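Local coordinates for periplasmic binding protein (Veillonella parvula, PDB 4LJS) that probably binds a metal chelate such as a siderophore, heme or cobalamin in the periplasm and delivers it to an ABC transporter, at residues A[228-232]-A[233-237]; A[262-265]-A[266-270]; A[287-290]-A[291-295]. All blocks are in the same frame, centred on the assembly; numbering follows the deposited sequence.

Contact 1 (A[228-232]-A[233-237]); sequences IDTET and PSISM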
loop_
_atom_site.group_PDB
_atom_site.type_symbol
_atom_site.label_atom_id
_atom_site.label_comp_id
_atom_site.label_asym_id
_atom_site.label_seq_id
_atom_site.Cartn_x
_atom_site.Cartn_y
_atom_site.Cartn_z
ATOM N N ILE A 228 -8.318 10.748 -15.491
ATOM C CA ILE A 228 -8.793 12.117 -15.315
ATOM C C ILE A 228 -8.040 12.819 -14.188
ATOM O O ILE A 228 -7.830 12.240 -13.121
ATOM C CB ILE A 228 -10.299 12.137 -14.994
ATOM C CG1 ILE A 228 -11.095 11.542 -16.156
ATOM C CG2 ILE A 228 -10.772 13.551 -14.692
ATOM C CD1 ILE A 228 -12.558 11.392 -15.871
ATOM N N ASP A 229 -7.635 14.063 -14.428
ATOM C CA ASP A 229 -6.941 14.854 -13.414
ATOM C C ASP A 229 -7.102 16.346 -13.678
ATOM O O ASP A 229 -6.453 16.902 -14.562
ATOM C CB ASP A 229 -5.456 14.486 -13.369
ATOM C CG ASP A 229 -4.720 15.137 -12.208
ATOM O OD1 ASP A 229 -5.372 15.785 -11.359
ATOM O OD2 ASP A 229 -3.483 14.982 -12.134
ATOM N N THR A 230 -7.967 16.988 -12.903
ATOM C CA THR A 230 -8.216 18.416 -13.055
ATOM C C THR A 230 -7.251 19.247 -12.214
ATOM O O THR A 230 -7.380 20.469 -12.139
ATOM C CB THR A 230 -9.660 18.775 -12.669
ATOM O OG1 THR A 230 -9.921 18.334 -11.328
ATOM C CG2 THR A 230 -10.647 18.114 -13.625
ATOM N N GLU A 231 -6.298 18.574 -11.575
ATOM C CA GLU A 231 -5.255 19.238 -10.794
ATOM C C GLU A 231 -5.825 20.150 -9.711
ATOM O O GLU A 231 -5.470 21.321 -9.619
ATOM C CB GLU A 231 -4.313 20.011 -11.713
ATOM C CG GLU A 231 -3.713 19.149 -12.806
ATOM C CD GLU A 231 -2.835 19.935 -13.750
ATOM O OE1 GLU A 231 -2.936 21.181 -13.762
ATOM O OE2 GLU A 231 -2.040 19.304 -14.478
ATOM N N THR A 232 -6.709 19.586 -8.898
ATOM C CA THR A 232 -7.359 20.294 -7.809
ATOM C C THR A 232 -7.451 19.293 -6.666
ATOM O O THR A 232 -7.584 18.093 -6.910
ATOM C CB THR A 232 -8.784 20.707 -8.216
ATOM O OG1 THR A 232 -8.893 20.705 -9.646
ATOM C CG2 THR A 232 -9.147 22.090 -7.673
ATOM N N PRO A 233 -7.375 19.764 -5.410
ATOM C CA PRO A 233 -7.527 18.807 -4.309
ATOM C C PRO A 233 -8.913 18.158 -4.311
ATOM O O PRO A 233 -9.115 17.110 -3.696
ATOM C CB PRO A 233 -7.333 19.671 -3.056
ATOM C CG PRO A 233 -7.582 21.074 -3.506
ATOM C CD PRO A 233 -7.104 21.127 -4.925
ATOM N N SER A 234 -9.850 18.776 -5.022
ATOM C CA SER A 234 -11.218 18.291 -5.093
ATOM C C SER A 234 -11.752 18.422 -6.517
ATOM O O SER A 234 -11.383 19.344 -7.239
ATOM C CB SER A 234 -12.090 19.101 -4.141
ATOM O OG SER A 234 -11.930 20.494 -4.384
ATOM N N ILE A 235 -12.613 17.498 -6.926
ATOM C CA ILE A 235 -13.262 17.623 -8.224
ATOM C C ILE A 235 -14.769 17.809 -8.072
ATOM O O ILE A 235 -15.447 17.005 -7.426
ATOM C CB ILE A 235 -12.932 16.452 -9.181
ATOM C CG1 ILE A 235 -13.583 16.690 -10.545
ATOM C CG2 ILE A 235 -13.369 15.118 -8.596
ATOM C CD1 ILE A 235 -13.033 15.822 -11.658
ATOM N N SER A 236 -15.281 18.888 -8.655
ATOM C CA SER A 236 -16.700 19.194 -8.564
ATOM C C SER A 236 -17.520 18.150 -9.305
ATOM O O SER A 236 -17.052 17.553 -10.278
ATOM C CB SER A 236 -16.992 20.581 -9.141
ATOM O OG SER A 236 -16.827 20.588 -10.550
HETATM N N MSE A 237 -18.746 17.933 -8.835
HETATM C CA MSE A 237 -19.698 17.072 -9.522
HETATM C C MSE A 237 -19.893 17.572 -10.954
HETATM O O MSE A 237 -20.117 16.788 -11.881
HETATM C CB MSE A 237 -21.029 17.055 -8.765
HETATM C CG MSE A 237 -22.119 16.216 -9.414
HETATM SE SE MSE A 237 -23.582 15.780 -8.197
HETATM C CE MSE A 237 -22.521 15.137 -6.689
#
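T230 packs against I235, and just before it in the chain lies the flat carboxylate of D229: E231 N comes from above its plane, 52° out of it, and gives OD1 a hydrogen bond of 2.9 Å. This closes an Asx turn in the loop between strand 226-227 and helix 237-243, a strand-to-helix connection in the C-terminal lobe. The other carboxylate oxygen, OD2, accepts from H212 N, so the group is held at both oxygens. T230 and I235 cross at about a right angle. With CG1 anti to its backbone N (chi1 -177°), I235 extends its outer methyl to T230, where CD1 lies 3.8 Å from T230 CG2. I228 adds a looser apolar touch from its CG2 methyl to the same CD1. T230 OG1, which also borders the isoleucine, shares a hydrogen bond of 3.1 Å with T232 OG1. I228 and I235 are the buried pair, tied by backbone bonds, I228 to A197 and I235 to F207, while P233 rides on the exposed side. The loop ends at S236, the N-cap of helix 237-243, with its OG bonded to D239 N. At the outer bend, T232 CG2 lies 3.6 Å from P233 CD.

Contact 2 (A[262-265]-A[266-270]); sequences VIMN and YVLTQ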
loop_
_atom_site.group_PDB
_atom_site.type_symbol
_atom_site.label_atom_id
_atom_site.label_comp_id
_atom_site.label_asym_id
_atom_site.label_seq_id
_atom_site.Cartn_x
_atom_site.Cartn_y
_atom_site.Cartn_z
ATOM N N VAL A 262 -23.325 3.413 2.446
ATOM C CA VAL A 262 -23.776 4.800 2.460
ATOM C C VAL A 262 -22.976 5.652 1.477
ATOM O O VAL A 262 -23.531 6.524 0.809
ATOM C CB VAL A 262 -23.692 5.404 3.877
ATOM C CG1 VAL A 262 -24.119 6.867 3.869
ATOM C CG2 VAL A 262 -24.550 4.603 4.842
ATOM N N ILE A 263 -21.675 5.393 1.383
ATOM C CA ILE A 263 -20.833 6.083 0.412
ATOM C C ILE A 263 -21.292 5.780 -1.011
ATOM O O ILE A 263 -21.497 6.692 -1.817
ATOM C CB ILE A 263 -19.353 5.671 0.530
ATOM C CG1 ILE A 263 -18.789 6.031 1.907
ATOM C CG2 ILE A 263 -18.535 6.339 -0.559
ATOM C CD1 ILE A 263 -18.767 7.513 2.196
HETATM N N MSE A 264 -21.445 4.492 -1.311
HETATM C CA MSE A 264 -21.807 4.050 -2.652
HETATM C C MSE A 264 -23.159 4.616 -3.042
HETATM O O MSE A 264 -23.339 5.127 -4.147
HETATM C CB MSE A 264 -21.851 2.524 -2.731
HETATM C CG MSE A 264 -22.286 1.997 -4.094
HETATM SE SE MSE A 264 -20.986 2.376 -5.508
HETATM C CE MSE A 264 -19.667 1.000 -5.096
ATOM N N ASN A 265 -24.106 4.536 -2.117
ATOM C CA ASN A 265 -25.448 5.022 -2.380
ATOM C C ASN A 265 -25.484 6.529 -2.617
ATOM O O ASN A 265 -26.257 7.013 -3.444
ATOM C CB ASN A 265 -26.397 4.632 -1.252
ATOM C CG ASN A 265 -27.843 4.741 -1.659
ATOM O OD1 ASN A 265 -28.470 5.786 -1.488
ATOM N ND2 ASN A 265 -28.383 3.664 -2.220
ATOM N N TYR A 266 -24.641 7.266 -1.897
ATOM C CA TYR A 266 -24.526 8.708 -2.102
ATOM C C TYR A 266 -24.044 9.030 -3.518
ATOM O O TYR A 266 -24.530 9.966 -4.154
ATOM C CB TYR A 266 -23.584 9.330 -1.067
ATOM C CG TYR A 266 -23.285 10.799 -1.304
ATOM C CD1 TYR A 266 -22.071 11.206 -1.849
ATOM C CD2 TYR A 266 -24.217 11.777 -0.984
ATOM C CE1 TYR A 266 -21.796 12.550 -2.066
ATOM C CE2 TYR A 266 -23.951 13.120 -1.197
ATOM C CZ TYR A 266 -22.743 13.500 -1.739
ATOM O OH TYR A 266 -22.481 14.836 -1.949
ATOM N N VAL A 267 -23.091 8.247 -4.008
ATOM C CA VAL A 267 -22.528 8.470 -5.335
ATOM C C VAL A 267 -23.531 8.097 -6.429
ATOM O O VAL A 267 -23.782 8.879 -7.349
ATOM C CB VAL A 267 -21.206 7.690 -5.513
ATOM C CG1 VAL A 267 -20.740 7.722 -6.962
ATOM C CG2 VAL A 267 -20.142 8.251 -4.589
ATOM N N LEU A 268 -24.112 6.908 -6.309
ATOM C CA LEU A 268 -25.048 6.392 -7.303
ATOM C C LEU A 268 -26.328 7.213 -7.370
ATOM O O LEU A 268 -26.624 7.819 -8.397
ATOM C CB LEU A 268 -25.386 4.928 -7.011
ATOM C CG LEU A 268 -24.571 3.851 -7.734
ATOM C CD1 LEU A 268 -23.094 4.204 -7.789
ATOM C CD2 LEU A 268 -24.785 2.492 -7.076
ATOM N N THR A 269 -27.083 7.226 -6.275
ATOM C CA THR A 269 -28.336 7.971 -6.215
ATOM C C THR A 269 -28.064 9.467 -6.154
ATOM O O THR A 269 -28.184 10.093 -5.101
ATOM C CB THR A 269 -29.189 7.565 -4.999
ATOM O OG1 THR A 269 -28.532 7.971 -3.791
ATOM C CG2 THR A 269 -29.407 6.060 -4.981
ATOM N N GLN A 270 -27.684 10.031 -7.292
ATOM C CA GLN A 270 -27.412 11.453 -7.384
ATOM C C GLN A 270 -28.345 12.066 -8.414
ATOM O O GLN A 270 -29.316 11.436 -8.830
ATOM C CB GLN A 270 -25.954 11.695 -7.773
ATOM C CG GLN A 270 -25.337 12.913 -7.118
ATOM C CD GLN A 270 -25.187 12.758 -5.617
ATOM O OE1 GLN A 270 -26.154 12.882 -4.865
ATOM N NE2 GLN A 270 -23.965 12.484 -5.173
#
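L268 packs back on M264 one helical turn earlier, and its side chain can be followed outward. CB sits 3.5 Å from M264 O, beside the backbone bond in which L268 N donates to that same oxygen, 2.9 Å and nearly straight at 172°. CG stays near the carbonyl as well. At the branch the two methyls part: CD1 reaches M264 SE at 3.6 Å, and CD2 lies 3.9 Å from M264 CG. The selenomethionine meets them because its chain, leaving with CG anti to the backbone N (chi1 177°), bends at both following torsions and brings its selenium against the L268 methyls instead of stretching outward. These residues belong to the last turns of helix 260-268, which lies in the beta-alpha-beta crossover between the parallel strands 247-252 and 284-288. M264 and L268 both rest on V284, M264 also on F286 and L250, whereas I263 and V267 press on V202. Exposed N265 and T269 make a polar pair. Their side chains cross, with the methyl CG2 of T269 3.6 Å from N265 OD1, and T269 N donates to N265 O as the final bond of the helical run. The chain then leaves through an inverse gamma turn centred on T269, in which Q270 N bonds to L268 O; Q274 OE1 is a second acceptor for Q270 N. From the end of this turn the Q270 side chain curls back over Y266, placing NE2 3.7 Å above the ring plane, over its centre.

Contact 3 (A[287-290]-A[291-295]); sequences LPLL and AVYSP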
loop_
_atom_site.group_PDB
_atom_site.type_symbol
_atom_site.label_atom_id
_atom_site.label_comp_id
_atom_site.label_asym_id
_atom_site.label_seq_id
_atom_site.Cartn_x
_atom_site.Cartn_y
_atom_site.Cartn_z
ATOM N N LEU A 287 -12.381 0.817 -4.129
ATOM C CA LEU A 287 -10.945 0.583 -4.199
ATOM C C LEU A 287 -10.335 0.929 -2.839
ATOM O O LEU A 287 -10.297 2.097 -2.447
ATOM C CB LEU A 287 -10.325 1.427 -5.319
ATOM C CG LEU A 287 -8.814 1.354 -5.584
ATOM C CD1 LEU A 287 -8.350 -0.070 -5.859
ATOM C CD2 LEU A 287 -8.434 2.274 -6.748
ATOM N N PRO A 288 -9.881 -0.092 -2.097
ATOM C CA PRO A 288 -9.358 0.167 -0.750
ATOM C C PRO A 288 -8.098 1.028 -0.770
ATOM O O PRO A 288 -7.171 0.769 -1.545
ATOM C CB PRO A 288 -9.064 -1.238 -0.198
ATOM C CG PRO A 288 -9.016 -2.138 -1.396
ATOM C CD PRO A 288 -9.925 -1.528 -2.420
ATOM N N LEU A 289 -8.097 2.061 0.070
ATOM C CA LEU A 289 -6.958 2.951 0.237
ATOM C C LEU A 289 -5.695 2.165 0.578
ATOM O O LEU A 289 -4.609 2.461 0.069
ATOM C CB LEU A 289 -7.253 3.987 1.332
ATOM C CG LEU A 289 -6.245 5.122 1.536
ATOM C CD1 LEU A 289 -6.026 5.901 0.242
ATOM C CD2 LEU A 289 -6.707 6.063 2.646
ATOM N N LEU A 290 -5.843 1.144 1.419
ATOM C CA LEU A 290 -4.696 0.330 1.831
ATOM C C LEU A 290 -4.019 -0.382 0.651
ATOM O O LEU A 290 -2.923 -0.919 0.790
ATOM C CB LEU A 290 -5.093 -0.673 2.937
ATOM C CG LEU A 290 -6.122 -1.789 2.665
ATOM C CD1 LEU A 290 -5.521 -2.941 1.868
ATOM C CD2 LEU A 290 -6.732 -2.327 3.974
ATOM N N ALA A 291 -4.679 -0.389 -0.505
ATOM C CA ALA A 291 -4.119 -1.012 -1.699
ATOM C C ALA A 291 -3.532 0.009 -2.666
ATOM O O ALA A 291 -2.878 -0.364 -3.633
ATOM C CB ALA A 291 -5.172 -1.845 -2.406
ATOM N N VAL A 292 -3.765 1.295 -2.418
ATOM C CA VAL A 292 -3.313 2.322 -3.359
ATOM C C VAL A 292 -2.571 3.478 -2.700
ATOM O O VAL A 292 -2.253 4.473 -3.351
ATOM C CB VAL A 292 -4.471 2.903 -4.200
ATOM C CG1 VAL A 292 -5.104 1.822 -5.055
ATOM C CG2 VAL A 292 -5.511 3.548 -3.313
ATOM N N TYR A 293 -2.296 3.356 -1.410
ATOM C CA TYR A 293 -1.499 4.365 -0.732
ATOM C C TYR A 293 -0.444 3.656 0.124
ATOM O O TYR A 293 -0.787 3.012 1.113
ATOM C CB TYR A 293 -2.400 5.278 0.104
ATOM C CG TYR A 293 -1.671 6.432 0.747
ATOM C CD1 TYR A 293 -1.002 6.265 1.951
ATOM C CD2 TYR A 293 -1.642 7.688 0.148
ATOM C CE1 TYR A 293 -0.322 7.312 2.546
ATOM C CE2 TYR A 293 -0.968 8.749 0.741
ATOM C CZ TYR A 293 -0.308 8.550 1.943
ATOM O OH TYR A 293 0.376 9.581 2.552
ATOM N N SER A 294 0.827 3.772 -0.275
ATOM C CA SER A 294 1.935 2.979 0.290
ATOM C C SER A 294 1.548 1.543 0.621
ATOM O O SER A 294 1.684 1.126 1.756
ATOM C CB SER A 294 2.467 3.623 1.573
ATOM O OG SER A 294 3.003 4.903 1.329
ATOM N N PRO A 295 1.058 0.785 -0.362
ATOM C CA PRO A 295 0.427 -0.501 -0.029
ATOM C C PRO A 295 1.403 -1.647 0.185
ATOM O O PRO A 295 1.012 -2.660 0.768
ATOM C CB PRO A 295 -0.432 -0.794 -1.269
ATOM C CG PRO A 295 0.333 -0.151 -2.384
ATOM C CD PRO A 295 0.991 1.081 -1.803
HETATM O O HOH W 1 -1.026 -1.746 2.663
#
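V292 and L287 form the dense part of this contact, at the inner end of strand 284-288, where the chain leaves the C-terminal sheet through two overlapping beta turns facing the space between the lobes. A single methyl, V292 CG1, is pressed obliquely into the fork of L287, 3.8 Å from L287 CD2 and equally close to CG and CD1. V292 is turned so that CG1 stands anti to its own carbonyl carbon (chi1 -62°), which leaves CG2 over the turn, 3.7 Å from L289 O. Helix 215-222 covers the valine with A216 and I219, and helix 299-310 meets both residues through S302. An alanine in place of V292 would probably open a gap between the leucine fork and helix 215-222 and set the L287 methyls free to shift. The turns themselves are closed by A291 N donating to P288 O and V292 N donating to L289 O, both donors standing well above the carbonyl planes; Y293 N adds a weak bond to L289 O. P288 CG and A291 CB touch more loosely, at 4.0 Å.

Exposed Y293 and partly exposed L289 and L290 make the more open part, with fewer side-chain contacts. L289 and Y293 lie side by side and point the same way; the end of the leucine, CD1, meets the base of the tyrosine, CB, at 3.7 Å, and the side chain of Y293 comes within about 4 Å of a bound glycerol, probably from the crystallisation liquor. L290 touches Q52 of the N-terminal lobe. Buried S294 bonds through OG to S141 OG. A water bridges the loop, donating to L290 O at 2.8 Å and to P295 O at 2.9 Å.

All three contacts follow one another along the C-terminal lobe, but at different depths. Contact 3 is buried, its centre about 5 Å from that of the chain, and joins the end of a strand to the interlobe region through apolar packing, turn bonds and a water. Contact 2 is a surface contact, with regular helix bonds, apolar residues on the sheet and the polar N265-T269 pair outward. Contact 1, partly buried, mixes both: isoleucines inward, hydroxyls and a carboxylate in the turn. Contacts 1 and 2 both pack on strand 196-203 and touch directly, M237 CE lying 3.4 Å from Q270 NE2. Contacts 2 and 3 share strand 284-288 without touching.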